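Local structure of peptidoglycan-N-acetylmuramic acid deacetylase PdaC (6H8N) at residues N88-Q91 with D92-K96; P52-L55 with I56-K60; E190-K193 with K194-A198. The protein removes the acetyl groups from N-acetylmuramic acid residues in peptidoglycan, a change that confers lysozyme resistance, and also deacetylates short chitin oligomers. The protein carries 1 engineered substitution. All blocks are in the same frame, centred on the assembly; numbering follows the deposited sequence.

Contact 1. Residues N88-Q91 with D92-K96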
loop_
_atom_site.group_PDB
_atom_site.type_symbol
_atom_site.label_atom_id
_atom_site.label_comp_id
_atom_site.label_asym_id
_atom_site.label_seq_id
_atom_site.Cartn_x
_atom_site.Cartn_y
_atom_site.Cartn_z
ATOM N N ASN A 88 -12.475 -12.645 -0.661
ATOM C CA ASN A 88 -13.847 -12.170 -0.525
ATOM C C ASN A 88 -14.215 -11.919 0.931
ATOM O O ASN A 88 -14.933 -10.954 1.230
ATOM C CB ASN A 88 -14.821 -13.137 -1.203
ATOM C CG ASN A 88 -14.724 -13.080 -2.689
ATOM O OD1 ASN A 88 -14.439 -12.025 -3.264
ATOM N ND2 ASN A 88 -14.965 -14.207 -3.339
ATOM N N ASP A 89 -13.724 -12.740 1.860
ATOM C CA ASP A 89 -14.006 -12.473 3.266
ATOM C C ASP A 89 -13.432 -11.125 3.681
ATOM O O ASP A 89 -14.002 -10.438 4.538
ATOM C CB ASP A 89 -13.419 -13.553 4.175
ATOM C CG ASP A 89 -14.191 -14.858 4.140
ATOM O OD1 ASP A 89 -15.315 -14.885 3.605
ATOM O OD2 ASP A 89 -13.642 -15.851 4.676
ATOM N N THR A 90 -12.283 -10.755 3.105
ATOM C CA THR A 90 -11.649 -9.488 3.435
ATOM C C THR A 90 -12.392 -8.325 2.799
ATOM O O THR A 90 -12.617 -7.309 3.461
ATOM C CB THR A 90 -10.181 -9.553 3.042
ATOM O OG1 THR A 90 -9.578 -10.611 3.799
ATOM C CG2 THR A 90 -9.464 -8.245 3.347
ATOM N N GLN A 91 -12.850 -8.478 1.548
ATOM C CA GLN A 91 -13.749 -7.476 0.967
ATOM C C GLN A 91 -14.968 -7.295 1.857
ATOM O O GLN A 91 -15.393 -6.166 2.136
ATOM C CB GLN A 91 -14.213 -7.885 -0.436
ATOM C CG GLN A 91 -13.152 -7.974 -1.492
ATOM C CD GLN A 91 -12.506 -6.664 -1.824
ATOM O OE1 GLN A 91 -11.488 -6.288 -1.236
ATOM N NE2 GLN A 91 -13.077 -5.943 -2.774
ATOM N N ASP A 92 -15.525 -8.405 2.343
ATOM C CA ASP A 92 -16.775 -8.347 3.086
ATOM C C ASP A 92 -16.619 -7.605 4.407
ATOM O O ASP A 92 -17.480 -6.793 4.763
ATOM C CB ASP A 92 -17.324 -9.762 3.329
ATOM C CG ASP A 92 -17.827 -10.431 2.065
ATOM O OD1 ASP A 92 -17.995 -9.747 1.038
ATOM O OD2 ASP A 92 -18.065 -11.665 2.111
ATOM N N ILE A 93 -15.543 -7.855 5.160
ATOM C CA ILE A 93 -15.405 -7.166 6.443
ATOM C C ILE A 93 -15.163 -5.676 6.221
ATOM O O ILE A 93 -15.688 -4.827 6.955
ATOM C CB ILE A 93 -14.344 -7.820 7.355
ATOM C CG1 ILE A 93 -14.402 -7.261 8.781
ATOM C CG2 ILE A 93 -12.920 -7.617 6.816
ATOM C CD1 ILE A 93 -15.690 -7.589 9.532
ATOM N N ILE A 94 -14.367 -5.330 5.206
ATOM C CA ILE A 94 -14.127 -3.920 4.919
ATOM C C ILE A 94 -15.438 -3.235 4.551
ATOM O O ILE A 94 -15.738 -2.136 5.032
ATOM C CB ILE A 94 -13.060 -3.775 3.830
ATOM C CG1 ILE A 94 -11.715 -4.272 4.359
ATOM C CG2 ILE A 94 -12.976 -2.327 3.315
ATOM C CD1 ILE A 94 -10.674 -4.456 3.278
ATOM N N GLU A 95 -16.263 -3.891 3.727
ATOM C CA GLU A 95 -17.558 -3.329 3.345
ATOM C C GLU A 95 -18.479 -3.168 4.551
ATOM O O GLU A 95 -19.159 -2.143 4.695
ATOM C CB GLU A 95 -18.193 -4.240 2.294
ATOM C CG GLU A 95 -19.703 -4.081 2.081
ATOM C CD GLU A 95 -20.092 -2.775 1.434
ATOM O OE1 GLU A 95 -21.314 -2.536 1.314
ATOM O OE2 GLU A 95 -19.211 -2.001 1.033
ATOM N N LYS A 96 -18.507 -4.165 5.432
ATOM C CA LYS A 96 -19.394 -4.145 6.593
ATOM C C LYS A 96 -19.065 -3.012 7.552
ATOM O O LYS A 96 -19.961 -2.481 8.218
ATOM C CB LYS A 96 -19.289 -5.487 7.316
ATOM C CG LYS A 96 -20.227 -5.709 8.471
ATOM C CD LYS A 96 -20.200 -7.185 8.871
ATOM C CE LYS A 96 -19.529 -7.395 10.212
ATOM N NZ LYS A 96 -20.376 -6.874 11.319
HETATM O O HOH W 1 -16.767 -14.135 1.489
HETATM O O HOH W 2 -17.889 -12.882 4.642
#

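Contact 2. Residues P52-L55 with I56-K60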
loop_
_atom_site.group_PDB
_atom_site.type_symbol
_atom_site.label_atom_id
_atom_site.label_comp_id
_atom_site.label_asym_id
_atom_site.label_seq_id
_atom_site.Cartn_x
_atom_site.Cartn_y
_atom_site.Cartn_z
ATOM N N PRO A 52 -11.548 -2.136 13.707
ATOM C CA PRO A 52 -12.337 -1.419 12.687
ATOM C C PRO A 52 -12.120 0.080 12.726
ATOM O O PRO A 52 -12.175 0.753 11.679
ATOM C CB PRO A 52 -13.782 -1.795 13.042
ATOM C CG PRO A 52 -13.731 -2.190 14.508
ATOM C CD PRO A 52 -12.405 -2.875 14.644
ATOM N N GLU A 53 -11.871 0.637 13.918
ATOM C CA GLU A 53 -11.629 2.073 14.040
ATOM C C GLU A 53 -10.443 2.528 13.199
ATOM O O GLU A 53 -10.419 3.667 12.712
ATOM C CB GLU A 53 -11.365 2.427 15.516
ATOM C CG GLU A 53 -10.063 1.827 16.142
ATOM C CD GLU A 53 -10.170 0.345 16.595
ATOM O OE1 GLU A 53 -11.224 -0.334 16.451
ATOM O OE2 GLU A 53 -9.144 -0.131 17.130
ATOM N N THR A 54 -9.429 1.683 13.058
ATOM C CA THR A 54 -8.241 2.083 12.330
ATOM C C THR A 54 -8.491 2.080 10.828
ATOM O O THR A 54 -7.956 2.933 10.119
ATOM C CB THR A 54 -7.090 1.169 12.740
ATOM O OG1 THR A 54 -7.004 1.131 14.177
ATOM C CG2 THR A 54 -5.783 1.674 12.188
ATOM N N LEU A 55 -9.331 1.166 10.341
ATOM C CA LEU A 55 -9.770 1.232 8.946
ATOM C C LEU A 55 -10.496 2.544 8.684
ATOM O O LEU A 55 -10.233 3.226 7.691
ATOM C CB LEU A 55 -10.699 0.057 8.634
ATOM C CG LEU A 55 -11.387 0.124 7.283
ATOM C CD1 LEU A 55 -10.387 0.063 6.150
ATOM C CD2 LEU A 55 -12.423 -0.960 7.153
ATOM N N ILE A 56 -11.438 2.906 9.560
ATOM C CA ILE A 56 -12.147 4.162 9.370
ATOM C C ILE A 56 -11.174 5.333 9.350
ATOM O O ILE A 56 -11.282 6.223 8.502
ATOM C CB ILE A 56 -13.266 4.335 10.422
ATOM C CG1 ILE A 56 -14.343 3.252 10.283
ATOM C CG2 ILE A 56 -13.867 5.738 10.330
ATOM C CD1 ILE A 56 -15.058 3.259 8.969
ATOM N N ARG A 57 -10.218 5.358 10.279
ATOM C CA ARG A 57 -9.286 6.475 10.326
ATOM C C ARG A 57 -8.465 6.587 9.040
ATOM O O ARG A 57 -8.295 7.683 8.489
ATOM C CB ARG A 57 -8.367 6.375 11.543
ATOM C CG ARG A 57 -7.448 7.581 11.643
ATOM C CD ARG A 57 -6.532 7.626 12.866
ATOM N NE ARG A 57 -5.644 8.737 12.585
ATOM C CZ ARG A 57 -4.397 8.890 13.007
ATOM N NH1 ARG A 57 -3.849 8.023 13.843
ATOM N NH2 ARG A 57 -3.700 9.922 12.559
ATOM N N MET A 58 -7.936 5.469 8.543
ATOM C CA MET A 58 -7.091 5.579 7.367
ATOM C C MET A 58 -7.883 6.096 6.174
ATOM O O MET A 58 -7.369 6.909 5.393
ATOM C CB MET A 58 -6.357 4.272 7.066
ATOM C CG MET A 58 -7.192 3.100 6.792
ATOM S SD MET A 58 -6.188 1.570 6.579
ATOM C CE MET A 58 -5.250 1.384 8.064
ATOM N N LEU A 59 -9.156 5.673 6.040
ATOM C CA LEU A 59 -10.012 6.174 4.961
ATOM C C LEU A 59 -10.370 7.638 5.170
ATOM O O LEU A 59 -10.356 8.425 4.218
ATOM C CB LEU A 59 -11.289 5.344 4.882
ATOM C CG LEU A 59 -11.150 3.919 4.364
ATOM C CD1 LEU A 59 -12.470 3.166 4.609
ATOM C CD2 LEU A 59 -10.801 3.915 2.902
ATOM N N LYS A 60 -10.700 8.019 6.405
ATOM C CA LYS A 60 -11.082 9.399 6.675
ATOM C C LYS A 60 -9.952 10.351 6.337
ATOM O O LYS A 60 -10.199 11.477 5.902
ATOM C CB LYS A 60 -11.492 9.538 8.135
ATOM C CG LYS A 60 -12.052 10.896 8.475
ATOM C CD LYS A 60 -12.650 10.909 9.866
ATOM C CE LYS A 60 -13.330 12.237 10.146
ATOM N NZ LYS A 60 -14.064 12.221 11.447
#

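Contact 3. Residues E190-K193 with K194-A198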
loop_
_atom_site.group_PDB
_atom_site.type_symbol
_atom_site.label_atom_id
_atom_site.label_comp_id
_atom_site.label_asym_id
_atom_site.label_seq_id
_atom_site.Cartn_x
_atom_site.Cartn_y
_atom_site.Cartn_z
ATOM N N GLU A 190 -0.923 5.443 -10.542
ATOM C CA GLU A 190 -1.385 4.944 -11.836
ATOM C C GLU A 190 -1.886 6.084 -12.703
ATOM O O GLU A 190 -1.609 6.132 -13.913
ATOM C CB GLU A 190 -2.505 3.912 -11.646
ATOM C CG GLU A 190 -2.089 2.568 -11.066
ATOM C CD GLU A 190 -3.274 1.606 -10.924
ATOM O OE1 GLU A 190 -3.072 0.437 -10.506
ATOM O OE2 GLU A 190 -4.417 2.018 -11.246
ATOM N N GLU A 191 -2.646 7.008 -12.114
ATOM C CA GLU A 191 -3.194 8.120 -12.883
ATOM C C GLU A 191 -2.087 9.053 -13.355
ATOM O O GLU A 191 -2.112 9.539 -14.495
ATOM C CB GLU A 191 -4.228 8.870 -12.042
ATOM C CG GLU A 191 -4.774 10.137 -12.685
ATOM C CD GLU A 191 -5.452 9.916 -14.031
ATOM O OE1 GLU A 191 -5.897 8.790 -14.333
ATOM O OE2 GLU A 191 -5.529 10.913 -14.780
ATOM N N VAL A 192 -1.108 9.334 -12.498
ATOM C CA VAL A 192 0.015 10.161 -12.909
ATOM C C VAL A 192 0.729 9.542 -14.101
ATOM O O VAL A 192 1.082 10.235 -15.070
ATOM C CB VAL A 192 0.956 10.404 -11.718
ATOM C CG1 VAL A 192 2.296 10.964 -12.205
ATOM C CG2 VAL A 192 0.292 11.354 -10.762
ATOM N N LYS A 193 1.003 8.248 -14.036
ATOM C CA LYS A 193 1.687 7.604 -15.146
ATOM C C LYS A 193 0.884 7.744 -16.431
ATOM O O LYS A 193 1.464 7.992 -17.497
ATOM C CB LYS A 193 1.999 6.148 -14.809
ATOM C CG LYS A 193 3.059 6.020 -13.698
ATOM C CD LYS A 193 3.518 4.576 -13.459
ATOM C CE LYS A 193 4.518 4.435 -12.280
ATOM N NZ LYS A 193 4.712 2.981 -11.920
ATOM N N LYS A 194 -0.445 7.606 -16.358
ATOM C CA LYS A 194 -1.276 7.780 -17.549
ATOM C C LYS A 194 -1.201 9.212 -18.060
ATOM O O LYS A 194 -1.131 9.445 -19.275
ATOM C CB LYS A 194 -2.724 7.408 -17.232
ATOM C CG LYS A 194 -2.938 5.914 -17.080
ATOM C CD LYS A 194 -4.399 5.587 -16.786
ATOM C CE LYS A 194 -4.559 4.257 -16.066
ATOM N NZ LYS A 194 -5.973 4.044 -15.619
ATOM N N GLN A 195 -1.238 10.190 -17.168
ATOM C CA GLN A 195 -1.132 11.576 -17.594
ATOM C C GLN A 195 0.198 11.842 -18.286
ATOM O O GLN A 195 0.259 12.584 -19.277
ATOM C CB GLN A 195 -1.282 12.504 -16.402
ATOM C CG GLN A 195 -2.647 12.543 -15.765
ATOM C CD GLN A 195 -2.624 13.385 -14.508
ATOM O OE1 GLN A 195 -1.962 13.038 -13.526
ATOM N NE2 GLN A 195 -3.318 14.518 -14.535
ATOM N N ARG A 196 1.284 11.260 -17.782
ATOM C CA ARG A 196 2.583 11.448 -18.412
ATOM C C ARG A 196 2.629 10.777 -19.778
ATOM O O ARG A 196 3.126 11.355 -20.752
ATOM C CB ARG A 196 3.671 10.889 -17.493
ATOM C CG ARG A 196 3.873 11.673 -16.213
ATOM C CD ARG A 196 4.784 10.937 -15.279
ATOM N NE ARG A 196 5.084 11.715 -14.095
ATOM C CZ ARG A 196 5.899 11.307 -13.129
ATOM N NH1 ARG A 196 6.474 10.112 -13.221
ATOM N NH2 ARG A 196 6.124 12.089 -12.098
ATOM N N GLU A 197 2.107 9.558 -19.872
ATOM C CA GLU A 197 2.079 8.847 -21.146
ATOM C C GLU A 197 1.250 9.594 -22.172
ATOM O O GLU A 197 1.577 9.565 -23.369
ATOM C CB GLU A 197 1.528 7.438 -20.919
ATOM C CG GLU A 197 2.513 6.554 -20.174
ATOM C CD GLU A 197 1.883 5.454 -19.338
ATOM O OE1 GLU A 197 0.637 5.313 -19.297
ATOM O OE2 GLU A 197 2.666 4.711 -18.711
ATOM N N ALA A 198 0.199 10.274 -21.727
ATOM C CA ALA A 198 -0.712 10.977 -22.624
ATOM C C ALA A 198 -0.049 12.143 -23.346
ATOM O O ALA A 198 -0.603 12.638 -24.334
ATOM C CB ALA A 198 -1.934 11.442 -21.844
HETATM O O HOH W 3 -6.043 5.819 -13.488
#

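Contact 1. Residues N88-Q91 with D92-K96
Thr90 and Ile94, one helical turn apart, form the packed side of this contact. Their methyl groups CG2 of Thr90 and CD1 of Ile94 meet at 4.0 Å, the two side chains crossing at a slant. Ile94 carries CG1 beside its own backbone N (chi1 -66°), which brings CG1 to 3.3 Å from Thr90 O. The same carbonyl accepts the backbone bond from Ile94 N. Ile93, whose CG2 lies 3.4 Å from Thr90 O, also touches Val48 and Gln49 of helix 45-50. Thr90 OG1 turns back along the helix to Gln86 O, and Trp70 lies against Thr90 and Ile93, both buried. Gln91 is also held at its amide end, by Asn67 through OE1 and by Pro102 O through NE2.

The opposite character appears at Asp89 and Asp92, three residues apart on the wetter flank. Their carboxylates stand 4.5 Å apart between Asp89 OD1 and Asp92 OD2, and water joins the two like charges: one molecule donates to both, at 2.7 Å to Asp89 OD1 and 2.9 Å to Asp92 OD2. A second water grips Asp92 OD2 at 2.8 Å but reaches Asp89 OD1 only weakly. Lys85, in a salt bridge with Asp89 OD2, probably offsets part of the repulsion.

Four successive i+4 backbone bonds, from Asp92 N to Asn88 O through Glu95 N to Gln91 O, run beneath both flanks. The result is an amphipathic stretch of helix 80-98 in the C-terminal polysaccharide deacetylase (NodB-homology) domain of PdaC, its Thr90 side chain about 6 Å from that of the zinc ligand His68.

Contact 2. Residues P52-L55 with I56-K60
Four consecutive i+4 hydrogen bonds, from Ile56 N to Pro52 O through Leu59 N to Leu55 O, wind residues 52-60 into regular alpha helix. This short helix belongs to the NodB-homology deacetylase domain and is followed, after a short connection, by strand 64-67 of its parallel sheet. Leu55 and Leu59 extend side by side in the same direction, joined at their CD1 methyls, 4.0 Å apart. Leu59 CG sits beside its own backbone N (chi1 -71°) and leans back over the preceding turn, 3.5 Å from Leu55 O. Val65 of strand 64-67 touches both leucines; Leu55 also touches Ile97, and Leu59 touches Ser98, both of helix 80-98.

Thr54 and Met58 touch through methyl groups, their side chains angled across one another, with CG2 of Thr54 4.2 Å from CE of Met58. Thr25 of helix 22-35 touches both of them. Arg57 takes another course: only its CB borders the preceding turn, and the extended chain carries the guanidinium away to Asp30 and Glu61, with salt bridges from NH2 and NE respectively, while NH1 bonds to Asn26 O.

Met58 CG stands between the backbone N and the carbonyl carbon (chi1 61°), an uncommon setting on a helix. This turns the start of the thioether chain back over two carbonyls of the previous turn, placing CG of Met58 3.2 Å from Leu55 O and 3.4 Å from Thr54 O.

Contact 3. Residues E190-K193 with K194-A198
The Arg196 guanidinium has CG1 of Val192 over one face, 3.4 Å above its plane and displaced toward the rim, with Arg196 NE the nearest atom of the group to Val192 CG1 at 3.5 Å. Its N-H groups bind partners beyond the helix: NE bonds to Pro7 O, NH1 forms a salt bridge with Asp152, and NH2 reaches Gln9 O weakly. An extended chain, with CG beside the backbone N (chi1 -68°), carries the flat group across Val192 at a slant. The Glu191 carboxylate and Gln195 amide are turned 43° from each other; the side chains cross at about a right angle, and carboxylate oxygen OE2 of Glu191 rests 3.5 Å from the Gln195 methylene CG.

These residues lie on helix 186-197, which follows strand 182-183 near the C-terminal end of the chain and whose Val192 side packs on Val5 and Pro7 of the N-terminal loop and on Val11 of strand 11-17. The N-terminal strand and the C-terminal helix are thereby joined. The i+4 backbone bonds include Arg196 N to Val192 O at 2.9 Å.

On the solvent side Lys194 stretches back past Glu190 O, its CG 3.4 Å from that oxygen. The ammonium does not contact Glu191 directly; the two lie 4.9 Å apart between Lys194 NZ and Glu191 OE1. A water connects them, accepting from Lys194 NZ at 2.8 Å and donating to Glu191 OE1 at 3.1 Å.

How the contacts relate
Each contact joins successive turns within its own helix. Contacts 1 and 2 are partly buried neighbours on helices 80-98 and 52-60, which touch where Ile94 CA meets Leu55 CD2 at 4.1 Å; contact 3 is a surface contact on helix 186-197, its centre about 30 Å from that of contact 1 and 29 Å from that of contact 2. Aliphatic packing dominates contact 2, against strand 64-67. Contact 1 divides between a methyl pair toward the metal-site side and a hydrated carboxylate pair. In contact 3 water links opposite charges instead of like ones, and its buried side is a valine under a guanidinium. Contact 1 approaches the zinc site most closely, while contact 3 lies away from it.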